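Long-range contacts in bacteriohemerythrin (Methylococcus capsulatus, PDB 4XPX), which reversibly binds oxygen at a two-iron centre and may store it or deliver it to oxygen-requiring enzymes: residues Val28-Ala36 and Val101-Val109; Val55-Met65 and His76-Val84. All coordinates share one frame; numbering follows the deposited sequence.

Contact 1 of 2, residues Val28-Ala36 and Val101-Val109; sequences VNKLHDTAA and VNQDTTRFV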
# COMPACT_ATOMS: atom_id res chain seq x y z
N VAL A 28 -5.07 5.42 -3.66
CA VAL A 28 -4.32 6.55 -3.05
C VAL A 28 -4.68 7.83 -3.77
O VAL A 28 -4.89 8.88 -3.12
CB VAL A 28 -2.83 6.30 -3.07
CG1 VAL A 28 -2.06 7.53 -2.66
CG2 VAL A 28 -2.44 5.12 -2.16
N ASN A 29 -4.71 7.80 -5.09
CA ASN A 29 -5.00 9.03 -5.83
C ASN A 29 -6.35 9.57 -5.50
O ASN A 29 -6.52 10.81 -5.37
CB ASN A 29 -4.89 8.74 -7.34
CG ASN A 29 -3.45 8.63 -7.78
OD1 ASN A 29 -2.54 9.00 -7.06
ND2 ASN A 29 -3.20 8.10 -8.98
N LYS A 30 -7.36 8.70 -5.36
CA LYS A 30 -8.68 9.15 -4.96
C LYS A 30 -8.63 9.74 -3.59
O LYS A 30 -9.25 10.85 -3.36
CB LYS A 30 -9.69 8.04 -5.03
CG LYS A 30 -10.08 7.60 -6.39
CD LYS A 30 -11.02 6.44 -6.35
CE LYS A 30 -11.49 5.90 -7.72
NZ LYS A 30 -11.81 7.02 -8.64
N LEU A 31 -8.00 9.10 -2.65
CA LEU A 31 -7.92 9.65 -1.30
C LEU A 31 -7.20 10.97 -1.30
O LEU A 31 -7.64 11.92 -0.56
CB LEU A 31 -7.18 8.66 -0.38
CG LEU A 31 -7.12 9.09 1.11
CD1 LEU A 31 -8.46 9.35 1.74
CD2 LEU A 31 -6.34 8.04 1.90
N HIS A 32 -6.24 11.13 -2.09
CA HIS A 32 -5.38 12.34 -2.11
C HIS A 32 -6.15 13.56 -2.48
O HIS A 32 -5.98 14.63 -1.87
CB HIS A 32 -4.21 12.15 -3.08
CG HIS A 32 -3.27 13.30 -3.12
ND1 HIS A 32 -2.54 13.72 -2.03
CD2 HIS A 32 -2.92 14.14 -4.13
CE1 HIS A 32 -1.80 14.76 -2.36
NE2 HIS A 32 -2.01 15.03 -3.63
N ASP A 33 -7.05 13.31 -3.54
CA ASP A 33 -7.96 14.36 -4.01
C ASP A 33 -8.96 14.70 -2.96
O ASP A 33 -9.22 15.91 -2.65
CB ASP A 33 -8.57 13.91 -5.33
CG ASP A 33 -7.61 13.96 -6.49
OD1 ASP A 33 -6.51 14.56 -6.45
OD2 ASP A 33 -8.04 13.36 -7.49
N THR A 34 -9.56 13.75 -2.36
CA THR A 34 -10.57 13.99 -1.33
C THR A 34 -9.97 14.64 -0.11
O THR A 34 -10.66 15.45 0.64
CB THR A 34 -11.29 12.68 -1.08
OG1 THR A 34 -11.78 12.12 -2.33
CG2 THR A 34 -12.42 12.87 -0.11
N ALA A 35 -8.71 14.35 0.20
CA ALA A 35 -8.03 14.87 1.36
C ALA A 35 -7.74 16.38 1.25
O ALA A 35 -7.33 16.97 2.28
CB ALA A 35 -6.76 14.09 1.65
N ALA A 36 -7.89 16.98 0.10
CA ALA A 36 -7.82 18.43 -0.08
C ALA A 36 -9.13 19.12 0.21
O ALA A 36 -9.22 20.37 0.07
CB ALA A 36 -7.31 18.76 -1.41
N VAL A 101 -7.05 13.33 8.34
CA VAL A 101 -6.36 12.84 7.17
C VAL A 101 -6.24 13.99 6.20
O VAL A 101 -7.24 14.66 5.90
CB VAL A 101 -7.11 11.63 6.62
CG1 VAL A 101 -6.66 11.31 5.24
CG2 VAL A 101 -6.87 10.44 7.65
N ASN A 102 -5.03 14.22 5.68
CA ASN A 102 -4.78 15.33 4.76
C ASN A 102 -3.77 14.85 3.73
O ASN A 102 -3.44 13.65 3.68
CB ASN A 102 -4.40 16.54 5.53
CG ASN A 102 -3.18 16.32 6.35
OD1 ASN A 102 -2.25 15.60 5.95
ND2 ASN A 102 -3.12 16.92 7.55
N GLN A 103 -3.32 15.74 2.87
CA GLN A 103 -2.44 15.33 1.80
C GLN A 103 -1.03 14.94 2.33
O GLN A 103 -0.24 14.34 1.56
CB GLN A 103 -2.33 16.34 0.68
CG GLN A 103 -3.63 16.41 -0.10
CD GLN A 103 -3.53 17.19 -1.40
OE1 GLN A 103 -2.64 18.06 -1.56
NE2 GLN A 103 -4.41 16.88 -2.32
N ASP A 104 -0.68 15.27 3.60
CA ASP A 104 0.53 14.65 4.12
C ASP A 104 0.33 13.19 4.42
O ASP A 104 1.29 12.39 4.31
CB ASP A 104 0.97 15.33 5.42
CG ASP A 104 1.53 16.68 5.21
OD1 ASP A 104 1.40 17.30 4.19
OD2 ASP A 104 2.24 17.10 6.17
N THR A 105 -0.90 12.77 4.73
CA THR A 105 -1.15 11.37 4.95
C THR A 105 -0.94 10.59 3.67
O THR A 105 -0.27 9.53 3.63
CB THR A 105 -2.63 11.15 5.40
OG1 THR A 105 -3.00 12.14 6.37
CG2 THR A 105 -2.80 9.71 5.86
N THR A 106 -1.53 11.09 2.56
CA THR A 106 -1.37 10.40 1.26
C THR A 106 0.02 10.51 0.74
O THR A 106 0.51 9.51 0.16
CB THR A 106 -2.42 10.91 0.30
OG1 THR A 106 -2.47 12.31 0.37
CG2 THR A 106 -3.77 10.32 0.60
N ARG A 107 0.74 11.63 0.95
CA ARG A 107 2.16 11.63 0.55
C ARG A 107 2.97 10.67 1.36
O ARG A 107 3.95 10.09 0.80
CB ARG A 107 2.74 13.03 0.61
CG ARG A 107 2.38 13.92 -0.55
CD ARG A 107 3.15 15.21 -0.54
NE ARG A 107 2.68 16.07 0.53
CZ ARG A 107 1.70 17.04 0.29
NH1 ARG A 107 1.24 17.25 -0.83
NH2 ARG A 107 1.27 17.73 1.32
N PHE A 108 2.66 10.40 2.61
CA PHE A 108 3.39 9.39 3.37
C PHE A 108 3.17 8.03 2.75
O PHE A 108 4.12 7.24 2.56
CB PHE A 108 2.98 9.40 4.85
CG PHE A 108 3.48 8.17 5.56
CD1 PHE A 108 4.86 8.04 5.84
CD2 PHE A 108 2.66 7.10 5.78
CE1 PHE A 108 5.33 6.80 6.37
CE2 PHE A 108 3.14 5.93 6.34
CZ PHE A 108 4.49 5.80 6.62
N VAL A 109 1.91 7.66 2.47
CA VAL A 109 1.63 6.38 1.85
C VAL A 109 2.38 6.28 0.50
O VAL A 109 2.98 5.23 0.21
CB VAL A 109 0.11 6.14 1.73
CG1 VAL A 109 -0.16 4.85 0.97
CG2 VAL A 109 -0.52 6.08 3.08
O HOH W 1 -4.89 18.21 2.65
O HOH W 2 -8.17 17.51 4.98

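Contact 2 of 2, residues Val55-Met65 and His76-Val84; sequences VMHFKSEETEM and HKAEHDKLV. With FE2 (Fe (II) ion), chain B; FE2 (Fe (II) ion), chain C.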
# COMPACT_ATOMS: atom_id res chain seq x y z
N VAL A 55 -4.04 -4.18 3.02
CA VAL A 55 -3.86 -5.37 3.87
C VAL A 55 -4.07 -6.62 3.06
O VAL A 55 -3.29 -7.61 3.24
CB VAL A 55 -4.75 -5.25 5.09
CG1 VAL A 55 -4.89 -6.61 5.83
CG2 VAL A 55 -4.36 -4.18 6.01
N MET A 56 -5.05 -6.65 2.20
CA MET A 56 -5.28 -7.81 1.37
C MET A 56 -4.13 -8.04 0.41
O MET A 56 -3.68 -9.22 0.21
CB MET A 56 -6.59 -7.62 0.61
CG MET A 56 -6.99 -8.79 -0.22
SD MET A 56 -6.13 -8.83 -1.79
CE MET A 56 -6.61 -7.31 -2.57
N HIS A 57 -3.57 -6.98 -0.17
CA HIS A 57 -2.42 -7.08 -1.03
C HIS A 57 -1.24 -7.70 -0.27
O HIS A 57 -0.51 -8.60 -0.79
CB HIS A 57 -2.06 -5.70 -1.55
CG HIS A 57 -0.70 -5.66 -2.21
ND1 HIS A 57 -0.36 -6.44 -3.29
CD2 HIS A 57 0.43 -4.97 -1.88
CE1 HIS A 57 0.93 -6.21 -3.59
NE2 HIS A 57 1.44 -5.33 -2.74
N PHE A 58 -0.97 -7.21 0.92
CA PHE A 58 0.13 -7.76 1.72
C PHE A 58 -0.08 -9.22 1.96
O PHE A 58 0.89 -10.03 1.88
CB PHE A 58 0.26 -7.01 3.04
CG PHE A 58 0.75 -5.56 2.90
CD1 PHE A 58 0.68 -4.76 4.03
CD2 PHE A 58 1.30 -5.06 1.75
CE1 PHE A 58 1.17 -3.46 4.00
CE2 PHE A 58 1.76 -3.76 1.77
CZ PHE A 58 1.73 -2.98 2.86
N LYS A 59 -1.28 -9.65 2.29
CA LYS A 59 -1.58 -11.07 2.51
C LYS A 59 -1.32 -11.84 1.25
O LYS A 59 -0.85 -13.01 1.32
CB LYS A 59 -2.99 -11.22 3.02
CG LYS A 59 -3.22 -10.80 4.41
CD LYS A 59 -4.72 -10.98 4.73
CE LYS A 59 -5.06 -10.52 6.12
NZ LYS A 59 -6.56 -10.71 6.08
N SER A 60 -1.68 -11.29 0.11
CA SER A 60 -1.46 -11.99 -1.14
C SER A 60 0.00 -12.21 -1.41
O SER A 60 0.44 -13.35 -1.77
CB SER A 60 -2.05 -11.19 -2.29
OG SER A 60 -3.46 -10.94 -2.19
N GLU A 61 0.82 -11.17 -1.26
CA GLU A 61 2.25 -11.31 -1.44
C GLU A 61 2.80 -12.31 -0.40
O GLU A 61 3.67 -13.17 -0.76
CB GLU A 61 3.00 -9.99 -1.21
CG GLU A 61 2.83 -8.98 -2.34
CD GLU A 61 3.73 -7.77 -2.13
OE1 GLU A 61 4.33 -7.66 -1.08
OE2 GLU A 61 3.79 -6.95 -3.11
N GLU A 62 2.39 -12.22 0.83
CA GLU A 62 2.97 -13.07 1.89
C GLU A 62 2.64 -14.51 1.64
O GLU A 62 3.52 -15.39 1.86
CB GLU A 62 2.46 -12.62 3.25
CG GLU A 62 3.07 -11.30 3.66
CD GLU A 62 2.32 -10.59 4.77
OE1 GLU A 62 1.59 -11.28 5.58
OE2 GLU A 62 2.47 -9.34 4.96
N THR A 63 1.43 -14.83 1.24
CA THR A 63 1.07 -16.22 0.98
C THR A 63 1.92 -16.76 -0.10
O THR A 63 2.45 -17.94 0.02
CB THR A 63 -0.43 -16.33 0.61
OG1 THR A 63 -1.24 -15.86 1.70
CG2 THR A 63 -0.81 -17.74 0.27
N GLU A 64 2.14 -16.05 -1.17
CA GLU A 64 2.95 -16.54 -2.26
C GLU A 64 4.40 -16.66 -1.86
O GLU A 64 5.05 -17.69 -2.19
CB GLU A 64 2.77 -15.63 -3.46
CG GLU A 64 1.44 -15.67 -4.15
CD GLU A 64 0.92 -17.03 -4.49
OE1 GLU A 64 1.69 -17.66 -5.19
OE2 GLU A 64 -0.17 -17.49 -4.01
N MET A 65 4.96 -15.67 -1.22
CA MET A 65 6.32 -15.76 -0.76
C MET A 65 6.54 -16.95 0.15
O MET A 65 7.55 -17.70 -0.00
CB MET A 65 6.74 -14.49 -0.01
CG MET A 65 7.00 -13.30 -0.92
SD MET A 65 7.67 -11.85 -0.01
CE MET A 65 6.18 -11.21 0.84
N HIS A 76 10.46 -9.21 4.70
CA HIS A 76 9.47 -8.49 3.90
C HIS A 76 8.18 -8.37 4.64
O HIS A 76 7.57 -7.25 4.73
CB HIS A 76 9.32 -9.24 2.59
CG HIS A 76 8.53 -8.53 1.56
ND1 HIS A 76 8.88 -8.65 0.24
CD2 HIS A 76 7.40 -7.77 1.60
CE1 HIS A 76 7.97 -7.92 -0.46
NE2 HIS A 76 7.05 -7.40 0.31
N LYS A 77 7.69 -9.45 5.26
CA LYS A 77 6.48 -9.37 6.08
C LYS A 77 6.63 -8.37 7.18
O LYS A 77 5.66 -7.67 7.53
CB LYS A 77 6.13 -10.73 6.62
CG LYS A 77 4.87 -10.73 7.46
CD LYS A 77 4.41 -12.10 7.83
CE LYS A 77 3.06 -12.12 8.54
NZ LYS A 77 3.10 -11.42 9.79
N ALA A 78 7.81 -8.29 7.80
CA ALA A 78 8.01 -7.29 8.87
C ALA A 78 7.80 -5.89 8.38
O ALA A 78 7.25 -5.04 9.10
CB ALA A 78 9.36 -7.50 9.52
N GLU A 79 8.25 -5.58 7.16
CA GLU A 79 7.99 -4.25 6.59
C GLU A 79 6.51 -3.99 6.43
O GLU A 79 5.99 -2.93 6.78
CB GLU A 79 8.70 -4.04 5.27
CG GLU A 79 10.21 -4.26 5.28
CD GLU A 79 11.04 -3.45 6.24
OE1 GLU A 79 10.55 -2.41 6.73
OE2 GLU A 79 12.24 -3.88 6.57
N HIS A 80 5.81 -4.96 5.89
CA HIS A 80 4.32 -4.86 5.76
C HIS A 80 3.70 -4.62 7.11
O HIS A 80 2.82 -3.71 7.26
CB HIS A 80 3.73 -6.14 5.21
CG HIS A 80 4.06 -6.42 3.79
ND1 HIS A 80 3.69 -7.61 3.21
CD2 HIS A 80 4.63 -5.71 2.78
CE1 HIS A 80 4.05 -7.57 1.93
NE2 HIS A 80 4.60 -6.40 1.63
N ASP A 81 4.09 -5.41 8.13
CA ASP A 81 3.39 -5.35 9.42
C ASP A 81 3.64 -4.00 10.08
O ASP A 81 2.66 -3.49 10.74
CB ASP A 81 3.83 -6.49 10.28
CG ASP A 81 3.26 -7.86 9.81
OD1 ASP A 81 2.29 -7.94 9.08
OD2 ASP A 81 3.77 -8.88 10.27
N LYS A 82 4.76 -3.38 9.89
CA LYS A 82 4.94 -2.04 10.50
C LYS A 82 3.99 -1.05 9.80
O LYS A 82 3.41 -0.21 10.52
CB LYS A 82 6.39 -1.59 10.37
CG LYS A 82 7.38 -2.18 11.34
CD LYS A 82 7.14 -1.75 12.72
CE LYS A 82 8.31 -2.37 13.64
NZ LYS A 82 7.95 -1.93 15.05
N LEU A 83 3.82 -1.12 8.48
CA LEU A 83 2.88 -0.23 7.82
C LEU A 83 1.47 -0.48 8.28
O LEU A 83 0.69 0.51 8.51
CB LEU A 83 3.01 -0.28 6.32
CG LEU A 83 2.10 0.75 5.64
CD1 LEU A 83 2.50 2.18 5.87
CD2 LEU A 83 1.92 0.51 4.20
N VAL A 84 1.07 -1.70 8.35
CA VAL A 84 -0.31 -2.01 8.82
C VAL A 84 -0.49 -1.39 10.21
O VAL A 84 -1.58 -0.81 10.47
CB VAL A 84 -0.58 -3.53 8.82
CG1 VAL A 84 -1.97 -3.75 9.38
CG2 VAL A 84 -0.49 -4.07 7.42
FE FE2 B . 5.50 -6.00 -0.33
FE FE2 C . 3.51 -4.75 -2.86
O HOH W 3 1.03 -7.67 6.57
O HOH W 4 3.81 -4.59 -0.91
O HOH W 5 3.05 -2.39 -2.12

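Contact 1 of 2, residues Val28-Ala36 and Val101-Val109
With CG of His-32 anti to the backbone N (chi1 -178°) and OG1 of Thr-106 between its own backbone N and carbonyl carbon (chi1 46°), the imidazole meets the hydroxyl at the ring edge. ND1 of His-32 lies 2.8 Å from OG1 of Thr-106, in the ring plane, in a nearly straight hydrogen bond in which either atom could be the donor. One face of the same ring carries the carboxamide of Gln-103, stacked with the two planes 10° apart and CD of Gln-103 3.1 Å from CE1 of His-32. NE2 of Gln-103 also donates to the backbone O of His-32 at 2.8 Å, approaching from above the carbonyl plane; stack and bond together fix the rotation of the amide.

These groups join the C-terminal end of helix 15-34 to the start of helix 103-121 in the four-helix bundle of hemerythrin; the axes of segments 28-34 and 103-109 run antiparallel and come within 8.8 Å. Asn-102 N-caps the second helix and forms a capping box with Thr-105. Close by, CB of Ala-35 rests 3.7 Å from C of Asn-102, and a water links O of Ala-35 to N of Gln-103. Toward the bundle interior, CG2 of Thr-106 sits 3.6 Å from CG of Leu-31. About a turn back along helix 15-34 and a turn on along helix 103-121, CG2 of Val-28 meets CG1 of Val-109 at 3.9 Å, with Leu-50 of helix 40-67 also against Val-28.

Contact 2 of 2, residues Val55-Met65 and His76-Val84
The di-iron site of the hemerythrin four-helix bundle lies against this antiparallel helix pair, which supplies ligands from both sides. Glu-61 bridges the metals: its OE1 binds the chain B iron, as do NE2 of His-76 and NE2 of His-80, each at 2.2 Å, while its OE2 joins NE2 of His-57 on the chain C iron. One water also bridges the two irons. Asp-121 supplies a second carboxylate bridge, His-116 and His-21 complete the protein ligands, and Tyr-124 hydrogen-bonds to OE2 of Glu-61.

His-80 is a knob among Phe-58, Glu-61, Glu-62 and Met-65. The phenyl ring of Phe-58, its CG turned anti to the carbonyl carbon (chi1 -69°), lies over one imidazole face in an offset stack, centroids 3.9 Å apart and planes 5° apart. CD2 of Leu-83 and CG2 of Val-84 touch the phenyl edge, each 3.7 Å from the nearest ring carbon, CZ and CD1 respectively. Replacing Phe-58 by an alanine removes the phenyl ring, which would probably leave that face of the His-80 imidazole without its stacking partner and open a gap beside Leu-83 and Val-84.

On His-76, CE of Met-65 stands over the ring centre, 3.6 Å from the centroid. Glu-62 is a second-shell partner of His-80: its OE2 accepts from ND1 of His-80 at 2.7 Å through its anti lone pair, OE2 lying 1° out of the imidazole plane.

Contacts 1 and 2 lie on opposite sides of the chain's centre, their own centres about 22 Å apart, and between them they draw on all four long helices. Contact 1 joins helix 15-34 to helix 103-121, the first and last of these; contact 2 joins helices 40-67 and 73-95, which lie between them in sequence. Contact 2 is therefore the inner pairing along the chain and contact 1 the outer one. They meet directly where CE2 of Phe-108 packs 3.8 Å from CD1 of Leu-83. Contact 2 holds iron ligands, whereas Val-109 of contact 1 has its side chain about 11 Å from a bound iron; contact 1 pairs the other two helices at a level away from the metals, although they too bring ligands, His-21 and His-116.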